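Local coordinates for outer membrane protein Omp121 (Bacteroides thetaiotaomicron, PDB 5FQ8), which is a TonB-dependent receptor of the outer membrane, probably a plug-gated beta-barrel transporter that takes nutrients into the cell, at residues A655-Y667 and I702-K714. Numbering follows the deposited sequence.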
ATOM      1  N   ALA B 655     -18.170  40.967 -44.219  1.00 38.58           N
ATOM      2  CA  ALA B 655     -19.601  40.858 -43.996  1.00 38.59           C
ATOM      3  C   ALA B 655     -20.322  41.702 -45.034  1.00 39.53           C
ATOM      4  O   ALA B 655     -19.755  42.643 -45.588  1.00 40.19           O
ATOM      5  CB  ALA B 655     -19.980  41.295 -42.585  1.00 38.33           C
ATOM      6  N   PHE B 656     -21.572  41.346 -45.308  1.00 39.63           N
ATOM      7  CA  PHE B 656     -22.349  42.033 -46.329  1.00 45.36           C
ATOM      8  C   PHE B 656     -23.791  42.184 -45.872  1.00 44.93           C
ATOM      9  O   PHE B 656     -24.258  41.476 -44.978  1.00 48.87           O
ATOM     10  CB  PHE B 656     -22.328  41.285 -47.667  1.00 40.70           C
ATOM     11  CG  PHE B 656     -20.959  40.892 -48.132  1.00 40.51           C
ATOM     12  CD1 PHE B 656     -20.155  41.797 -48.795  1.00 41.18           C
ATOM     13  CD2 PHE B 656     -20.489  39.605 -47.931  1.00 39.70           C
ATOM     14  CE1 PHE B 656     -18.905  41.433 -49.241  1.00 47.28           C
ATOM     15  CE2 PHE B 656     -19.238  39.240 -48.361  1.00 39.56           C
ATOM     16  CZ  PHE B 656     -18.442  40.151 -49.017  1.00 40.23           C
ATOM     17  N   PHE B 657     -24.491  43.114 -46.513  1.00 59.37           N
ATOM     18  CA  PHE B 657     -25.933  43.300 -46.366  1.00 41.87           C
ATOM     19  C   PHE B 657     -26.349  43.305 -44.899  1.00 41.36           C
ATOM     20  O   PHE B 657     -27.163  42.499 -44.456  1.00 40.93           O
ATOM     21  CB  PHE B 657     -26.692  42.229 -47.136  1.00 41.77           C
ATOM     22  CG  PHE B 657     -26.168  41.995 -48.526  1.00 42.14           C
ATOM     23  CD1 PHE B 657     -25.804  43.051 -49.341  1.00 43.87           C
ATOM     24  CD2 PHE B 657     -26.022  40.709 -49.009  1.00 41.65           C
ATOM     25  CE1 PHE B 657     -25.313  42.820 -50.614  1.00 44.23           C
ATOM     26  CE2 PHE B 657     -25.528  40.469 -50.275  1.00 42.01           C
ATOM     27  CZ  PHE B 657     -25.174  41.524 -51.081  1.00 42.87           C
ATOM     28  N   LYS B 658     -25.753  44.230 -44.148  1.00 41.46           N
ATOM     29  CA  LYS B 658     -25.977  44.390 -42.707  1.00 41.05           C
ATOM     30  C   LYS B 658     -25.852  43.056 -41.971  1.00 40.79           C
ATOM     31  O   LYS B 658     -26.769  42.609 -41.279  1.00 39.74           O
ATOM     32  CB  LYS B 658     -27.338  45.034 -42.417  1.00 41.60           C
ATOM     33  CG  LYS B 658     -27.547  46.383 -43.058  1.00 42.66           C
ATOM     34  CD  LYS B 658     -26.908  47.510 -42.286  1.00 42.91           C
ATOM     35  CE  LYS B 658     -26.985  48.826 -43.076  1.00 49.48           C
ATOM     36  NZ  LYS B 658     -28.365  49.194 -43.510  1.00 44.72           N
ATOM     37  N   ASN B 659     -24.694  42.418 -42.146  1.00 42.85           N
ATOM     38  CA  ASN B 659     -24.335  41.170 -41.482  1.00 38.55           C
ATOM     39  C   ASN B 659     -25.217  39.998 -41.879  1.00 41.56           C
ATOM     40  O   ASN B 659     -25.229  38.981 -41.188  1.00 42.79           O
ATOM     41  CB  ASN B 659     -24.352  41.323 -39.961  1.00 38.12           C
ATOM     42  CG  ASN B 659     -23.007  41.660 -39.413  1.00 48.98           C
ATOM     43  OD1 ASN B 659     -22.181  40.775 -39.178  1.00 44.80           O
ATOM     44  ND2 ASN B 659     -22.765  42.944 -39.199  1.00 38.45           N
ATOM     45  N   ARG B 660     -25.957  40.100 -42.974  1.00 39.69           N
ATOM     46  CA  ARG B 660     -26.752  38.963 -43.411  1.00 41.75           C
ATOM     47  C   ARG B 660     -25.958  38.007 -44.274  1.00 38.32           C
ATOM     48  O   ARG B 660     -26.518  37.016 -44.741  1.00 38.15           O
ATOM     49  CB  ARG B 660     -28.001  39.438 -44.157  1.00 42.50           C
ATOM     50  CG  ARG B 660     -28.988  40.150 -43.265  1.00 39.68           C
ATOM     51  CD  ARG B 660     -30.278  40.384 -43.958  1.00 40.39           C
ATOM     52  NE  ARG B 660     -30.963  39.145 -44.276  1.00 40.08           N
ATOM     53  CZ  ARG B 660     -32.004  39.076 -45.093  1.00 40.65           C
ATOM     54  NH1 ARG B 660     -32.462  40.179 -45.668  1.00 43.66           N
ATOM     55  NH2 ARG B 660     -32.584  37.915 -45.335  1.00 40.35           N
ATOM     56  N   LEU B 661     -24.672  38.277 -44.468  1.00 41.63           N
ATOM     57  CA  LEU B 661     -23.740  37.369 -45.121  1.00 37.92           C
ATOM     58  C   LEU B 661     -22.361  37.701 -44.578  1.00 37.63           C
ATOM     59  O   LEU B 661     -22.006  38.878 -44.483  1.00 38.11           O
ATOM     60  CB  LEU B 661     -23.782  37.512 -46.642  1.00 38.62           C
ATOM     61  CG  LEU B 661     -22.813  36.631 -47.419  1.00 38.37           C
ATOM     62  CD1 LEU B 661     -23.170  35.190 -47.193  1.00 37.68           C
ATOM     63  CD2 LEU B 661     -22.835  36.956 -48.887  1.00 39.17           C
ATOM     64  N   SER B 662     -21.602  36.674 -44.203  1.00 40.96           N
ATOM     65  CA  SER B 662     -20.354  36.870 -43.477  1.00 41.75           C
ATOM     66  C   SER B 662     -19.477  35.645 -43.659  1.00 40.29           C
ATOM     67  O   SER B 662     -19.968  34.517 -43.567  1.00 46.80           O
ATOM     68  CB  SER B 662     -20.629  37.121 -41.991  1.00 43.75           C
ATOM     69  OG  SER B 662     -19.472  36.921 -41.210  1.00 46.43           O
ATOM     70  N   PHE B 663     -18.191  35.866 -43.935  1.00 35.98           N
ATOM     71  CA  PHE B 663     -17.242  34.774 -44.097  1.00 35.46           C
ATOM     72  C   PHE B 663     -15.895  35.154 -43.499  1.00 35.29           C
ATOM     73  O   PHE B 663     -15.514  36.324 -43.475  1.00 35.78           O
ATOM     74  CB  PHE B 663     -17.040  34.377 -45.567  1.00 35.86           C
ATOM     75  CG  PHE B 663     -16.056  35.243 -46.298  1.00 36.47           C
ATOM     76  CD1 PHE B 663     -14.710  34.926 -46.325  1.00 36.26           C
ATOM     77  CD2 PHE B 663     -16.480  36.376 -46.961  1.00 37.31           C
ATOM     78  CE1 PHE B 663     -13.811  35.727 -46.979  1.00 36.86           C
ATOM     79  CE2 PHE B 663     -15.589  37.173 -47.628  1.00 37.91           C
ATOM     80  CZ  PHE B 663     -14.252  36.855 -47.635  1.00 37.69           C
ATOM     81  N   ASP B 664     -15.168  34.141 -43.041  1.00 34.62           N
ATOM     82  CA  ASP B 664     -13.845  34.304 -42.451  1.00 34.39           C
ATOM     83  C   ASP B 664     -12.973  33.183 -42.979  1.00 34.07           C
ATOM     84  O   ASP B 664     -13.393  32.026 -42.969  1.00 33.61           O
ATOM     85  CB  ASP B 664     -13.913  34.275 -40.916  1.00 33.82           C
ATOM     86  CG  ASP B 664     -12.600  34.626 -40.266  1.00 33.69           C
ATOM     87  OD1 ASP B 664     -12.307  35.817 -40.091  1.00 34.16           O
ATOM     88  OD2 ASP B 664     -11.856  33.706 -39.915  1.00 33.15           O
ATOM     89  N   VAL B 665     -11.786  33.529 -43.480  1.00 34.38           N
ATOM     90  CA  VAL B 665     -10.841  32.564 -44.031  1.00 34.18           C
ATOM     91  C   VAL B 665      -9.464  32.835 -43.458  1.00 34.07           C
ATOM     92  O   VAL B 665      -8.987  33.970 -43.492  1.00 34.58           O
ATOM     93  CB  VAL B 665     -10.772  32.621 -45.566  1.00 34.84           C
ATOM     94  CG1 VAL B 665      -9.881  31.505 -46.088  1.00 34.60           C
ATOM     95  CG2 VAL B 665     -12.135  32.506 -46.146  1.00 35.05           C
ATOM     96  N   SER B 666      -8.814  31.791 -42.970  1.00 33.46           N
ATOM     97  CA  SER B 666      -7.457  31.889 -42.459  1.00 36.96           C
ATOM     98  C   SER B 666      -6.574  30.843 -43.118  1.00 36.85           C
ATOM     99  O   SER B 666      -7.019  29.728 -43.397  1.00 34.35           O
ATOM    100  CB  SER B 666      -7.442  31.724 -40.956  1.00 34.65           C
ATOM    101  OG  SER B 666      -8.258  32.710 -40.364  1.00 37.50           O
ATOM    102  N   TYR B 667      -5.328  31.224 -43.385  1.00 33.55           N
ATOM    103  CA  TYR B 667      -4.300  30.325 -43.894  1.00 33.48           C
ATOM    104  C   TYR B 667      -3.100  30.416 -42.970  1.00 33.25           C
ATOM    105  O   TYR B 667      -2.556  31.502 -42.772  1.00 33.66           O
ATOM    106  CB  TYR B 667      -3.886  30.696 -45.314  1.00 34.25           C
ATOM    107  CG  TYR B 667      -4.937  30.462 -46.367  1.00 53.41           C
ATOM    108  CD1 TYR B 667      -5.050  29.235 -46.995  1.00 34.32           C
ATOM    109  CD2 TYR B 667      -5.802  31.483 -46.757  1.00 51.29           C
ATOM    110  CE1 TYR B 667      -5.998  29.022 -47.962  1.00 34.62           C
ATOM    111  CE2 TYR B 667      -6.756  31.278 -47.729  1.00 42.22           C
ATOM    112  CZ  TYR B 667      -6.849  30.044 -48.324  1.00 42.17           C
ATOM    113  OH  TYR B 667      -7.794  29.820 -49.287  1.00 41.04           O
ATOM    114  N   ILE B 702      -6.175  25.384 -43.690  1.00 31.51           N
ATOM    115  CA  ILE B 702      -7.157  26.400 -44.041  1.00 31.94           C
ATOM    116  C   ILE B 702      -8.272  26.352 -43.014  1.00 31.48           C
ATOM    117  O   ILE B 702      -8.778  25.273 -42.697  1.00 31.00           O
ATOM    118  CB  ILE B 702      -7.741  26.175 -45.449  1.00 32.42           C
ATOM    119  CG1 ILE B 702      -6.646  25.946 -46.472  1.00 32.83           C
ATOM    120  CG2 ILE B 702      -8.545  27.359 -45.877  1.00 32.98           C
ATOM    121  CD1 ILE B 702      -7.189  25.557 -47.819  1.00 33.70           C
ATOM    122  N   GLU B 703      -8.668  27.518 -42.516  1.00 31.68           N
ATOM    123  CA  GLU B 703      -9.810  27.657 -41.624  1.00 31.39           C
ATOM    124  C   GLU B 703     -10.796  28.596 -42.288  1.00 31.97           C
ATOM    125  O   GLU B 703     -10.488  29.771 -42.505  1.00 32.48           O
ATOM    126  CB  GLU B 703      -9.398  28.197 -40.247  1.00 31.09           C
ATOM    127  CG  GLU B 703      -8.583  27.244 -39.398  1.00 32.13           C
ATOM    128  CD  GLU B 703      -7.811  27.935 -38.299  1.00 34.45           C
ATOM    129  OE1 GLU B 703      -7.987  29.154 -38.122  1.00 39.65           O
ATOM    130  OE2 GLU B 703      -7.021  27.257 -37.614  1.00 33.00           O
ATOM    131  N   LEU B 704     -11.976  28.084 -42.591  1.00 31.92           N
ATOM    132  CA  LEU B 704     -12.961  28.809 -43.372  1.00 32.51           C
ATOM    133  C   LEU B 704     -14.303  28.766 -42.662  1.00 32.29           C
ATOM    134  O   LEU B 704     -14.754  27.696 -42.249  1.00 31.78           O
ATOM    135  CB  LEU B 704     -13.052  28.202 -44.768  1.00 32.84           C
ATOM    136  CG  LEU B 704     -14.275  28.410 -45.635  1.00 33.33           C
ATOM    137  CD1 LEU B 704     -14.457  29.877 -45.891  1.00 33.98           C
ATOM    138  CD2 LEU B 704     -14.041  27.666 -46.917  1.00 33.59           C
ATOM    139  N   LEU B 705     -14.928  29.925 -42.520  1.00 32.70           N
ATOM    140  CA  LEU B 705     -16.248  30.051 -41.920  1.00 32.62           C
ATOM    141  C   LEU B 705     -17.148  30.871 -42.838  1.00 33.35           C
ATOM    142  O   LEU B 705     -16.722  31.889 -43.382  1.00 33.92           O
ATOM    143  CB  LEU B 705     -16.140  30.696 -40.538  1.00 32.37           C
ATOM    144  CG  LEU B 705     -17.365  31.169 -39.765  1.00 32.41           C
ATOM    145  CD1 LEU B 705     -18.239  30.007 -39.430  1.00 31.95           C
ATOM    146  CD2 LEU B 705     -16.929  31.870 -38.516  1.00 32.24           C
ATOM    147  N   ILE B 706     -18.383  30.414 -43.034  1.00 33.38           N
ATOM    148  CA  ILE B 706     -19.360  31.131 -43.854  1.00 40.15           C
ATOM    149  C   ILE B 706     -20.711  31.091 -43.163  1.00 46.90           C
ATOM    150  O   ILE B 706     -21.198  30.014 -42.810  1.00 58.34           O
ATOM    151  CB  ILE B 706     -19.495  30.535 -45.265  1.00 34.42           C
ATOM    152  CG1 ILE B 706     -18.222  30.749 -46.054  1.00 34.68           C
ATOM    153  CG2 ILE B 706     -20.629  31.181 -45.994  1.00 35.11           C
ATOM    154  CD1 ILE B 706     -18.154  29.880 -47.242  1.00 34.85           C
ATOM    155  N   SER B 707     -21.327  32.255 -42.983  1.00 34.46           N
ATOM    156  CA  SER B 707     -22.646  32.324 -42.378  1.00 34.48           C
ATOM    157  C   SER B 707     -23.449  33.414 -43.058  1.00 53.36           C
ATOM    158  O   SER B 707     -22.899  34.356 -43.628  1.00 41.42           O
ATOM    159  CB  SER B 707     -22.573  32.595 -40.878  1.00 56.65           C
ATOM    160  OG  SER B 707     -21.813  33.760 -40.628  1.00 46.29           O
ATOM    161  N   GLY B 708     -24.764  33.266 -42.987  1.00 41.69           N
ATOM    162  CA  GLY B 708     -25.676  34.250 -43.541  1.00 37.09           C
ATOM    163  C   GLY B 708     -27.067  34.019 -43.004  1.00 36.28           C
ATOM    164  O   GLY B 708     -27.347  33.011 -42.351  1.00 35.69           O
ATOM    165  N   THR B 709     -27.942  34.976 -43.283  1.00 46.61           N
ATOM    166  CA  THR B 709     -29.328  34.931 -42.827  1.00 37.16           C
ATOM    167  C   THR B 709     -30.218  35.091 -44.046  1.00 37.90           C
ATOM    168  O   THR B 709     -30.686  36.193 -44.340  1.00 39.10           O
ATOM    169  CB  THR B 709     -29.603  36.006 -41.777  1.00 37.33           C
ATOM    170  OG1 THR B 709     -28.546  36.014 -40.814  1.00 36.74           O
ATOM    171  CG2 THR B 709     -30.881  35.700 -41.065  1.00 37.30           C
ATOM    172  N   PRO B 710     -30.471  34.007 -44.778  1.00 37.78           N
ATOM    173  CA  PRO B 710     -31.223  34.127 -46.033  1.00 38.53           C
ATOM    174  C   PRO B 710     -32.635  34.667 -45.882  1.00 42.16           C
ATOM    175  O   PRO B 710     -33.175  35.229 -46.841  1.00 39.90           O
ATOM    176  CB  PRO B 710     -31.231  32.686 -46.556  1.00 38.14           C
ATOM    177  CG  PRO B 710     -30.978  31.843 -45.372  1.00 37.26           C
ATOM    178  CD  PRO B 710     -30.005  32.633 -44.568  1.00 37.00           C
ATOM    179  N   ILE B 711     -33.266  34.514 -44.727  1.00 38.78           N
ATOM    180  CA  ILE B 711     -34.605  35.039 -44.513  1.00 39.35           C
ATOM    181  C   ILE B 711     -34.626  35.762 -43.184  1.00 44.24           C
ATOM    182  O   ILE B 711     -34.070  35.276 -42.198  1.00 38.45           O
ATOM    183  CB  ILE B 711     -35.676  33.934 -44.553  1.00 39.25           C
ATOM    184  CG1 ILE B 711     -35.668  33.216 -45.893  1.00 39.46           C
ATOM    185  CG2 ILE B 711     -37.037  34.525 -44.355  1.00 39.90           C
ATOM    186  CD1 ILE B 711     -36.798  32.255 -46.022  1.00 39.51           C
ATOM    187  N   ARG B 712     -35.270  36.923 -43.157  1.00 46.85           N
ATOM    188  CA  ARG B 712     -35.350  37.720 -41.939  1.00 47.49           C
ATOM    189  C   ARG B 712     -36.593  38.581 -42.044  1.00 45.65           C
ATOM    190  O   ARG B 712     -36.627  39.505 -42.857  1.00 41.51           O
ATOM    191  CB  ARG B 712     -34.104  38.575 -41.792  1.00 53.05           C
ATOM    192  CG  ARG B 712     -33.778  39.079 -40.399  1.00 67.26           C
ATOM    193  CD  ARG B 712     -32.270  38.932 -40.176  1.00 70.06           C
ATOM    194  NE  ARG B 712     -31.642  39.930 -39.310  1.00 71.66           N
ATOM    195  CZ  ARG B 712     -31.538  41.221 -39.595  1.00 77.01           C
ATOM    196  NH1 ARG B 712     -32.039  41.689 -40.726  1.00 91.00           N
ATOM    197  NH2 ARG B 712     -30.944  42.038 -38.735  1.00 72.38           N
ATOM    198  N   THR B 713     -37.612  38.265 -41.260  1.00 66.35           N
ATOM    199  CA  THR B 713     -38.755  39.155 -41.140  1.00 41.55           C
ATOM    200  C   THR B 713     -38.882  39.600 -39.690  1.00 61.43           C
ATOM    201  O   THR B 713     -37.915  39.516 -38.928  1.00 40.72           O
ATOM    202  CB  THR B 713     -40.037  38.480 -41.631  1.00 41.89           C
ATOM    203  OG1 THR B 713     -40.514  37.551 -40.658  1.00 41.33           O
ATOM    204  CG2 THR B 713     -39.792  37.755 -42.917  1.00 41.88           C
ATOM    205  N   LYS B 714     -40.058  40.083 -39.295  1.00 50.21           N
ATOM    206  CA  LYS B 714     -40.228  40.528 -37.918  1.00 55.43           C
ATOM    207  C   LYS B 714     -40.330  39.340 -36.977  1.00 41.04           C
ATOM    208  O   LYS B 714     -39.760  39.359 -35.883  1.00 48.16           O
ATOM    209  CB  LYS B 714     -41.459  41.431 -37.809  1.00 42.78           C
ATOM    210  CG  LYS B 714     -41.908  41.775 -36.394  1.00 42.78           C
ATOM    211  CD  LYS B 714     -43.302  41.233 -36.118  1.00 43.04           C
ATOM    212  CE  LYS B 714     -43.754  41.516 -34.689  1.00 43.05           C
ATOM    213  NZ  LYS B 714     -45.011  40.789 -34.349  1.00 43.20           N
TER
HETATM  214  O   HOH W   1     -11.089  31.358 -40.296  1.00 18.92           O
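From Leu661 opposite Gly708 to Tyr667 opposite Ile702, two strands run as antiparallel neighbours in the wall of a TonB-dependent beta-barrel; the directions of these short segments differ by 178°. The evidence for the register is a ladder of paired backbone bonds: Ser662, Asp664 and Ser666 each exchange N-H and C=O with Ser707, Leu705 and Glu703 in turn, and Thr709 N adds a bond to Arg660 O (2.9 Å).

The non-hydrogen-bonded pairs carry an apolar face that probably meets lipid. There Val665 CG2 packs alongside Leu704 CD1 at 3.5 Å, while Ile702 CG1 meets Tyr667 CE1 obliquely at 3.5 Å. The opposite face is mostly polar, Leu705 apart, and turned inward: Glu703 forms a salt bridge with Arg89 of the plug domain, and Asp664 forms one with Arg588 of strand 582-596.

Where the ladder ends, Arg660 closes a type I' turn from Phe657 and forms, with Leu661, a classic bulge opposite Phe656. A bend at chi3 (65°) brings its guanidinium side-on to Thr709, whose carbonyl oxygen accepts in its own plane from both NE (3.0 Å) and NH2 (2.7 Å). Arg712 CB lies 3.8 Å above one guanidinium face, toward the rim, and the two guanidinium planes are 24° apart. An alanine in place of Arg660 would remove both donors and is likely to leave the Thr709 carbonyl without these mates and the corner at Pro710 less firmly tied to the turn.

Back on the inward face, one water bridges the two strands: it donates to Asp664 OD2 and to Glu703 O (2.8 Å), and also bonds Ser666 OG at 3.1 Å.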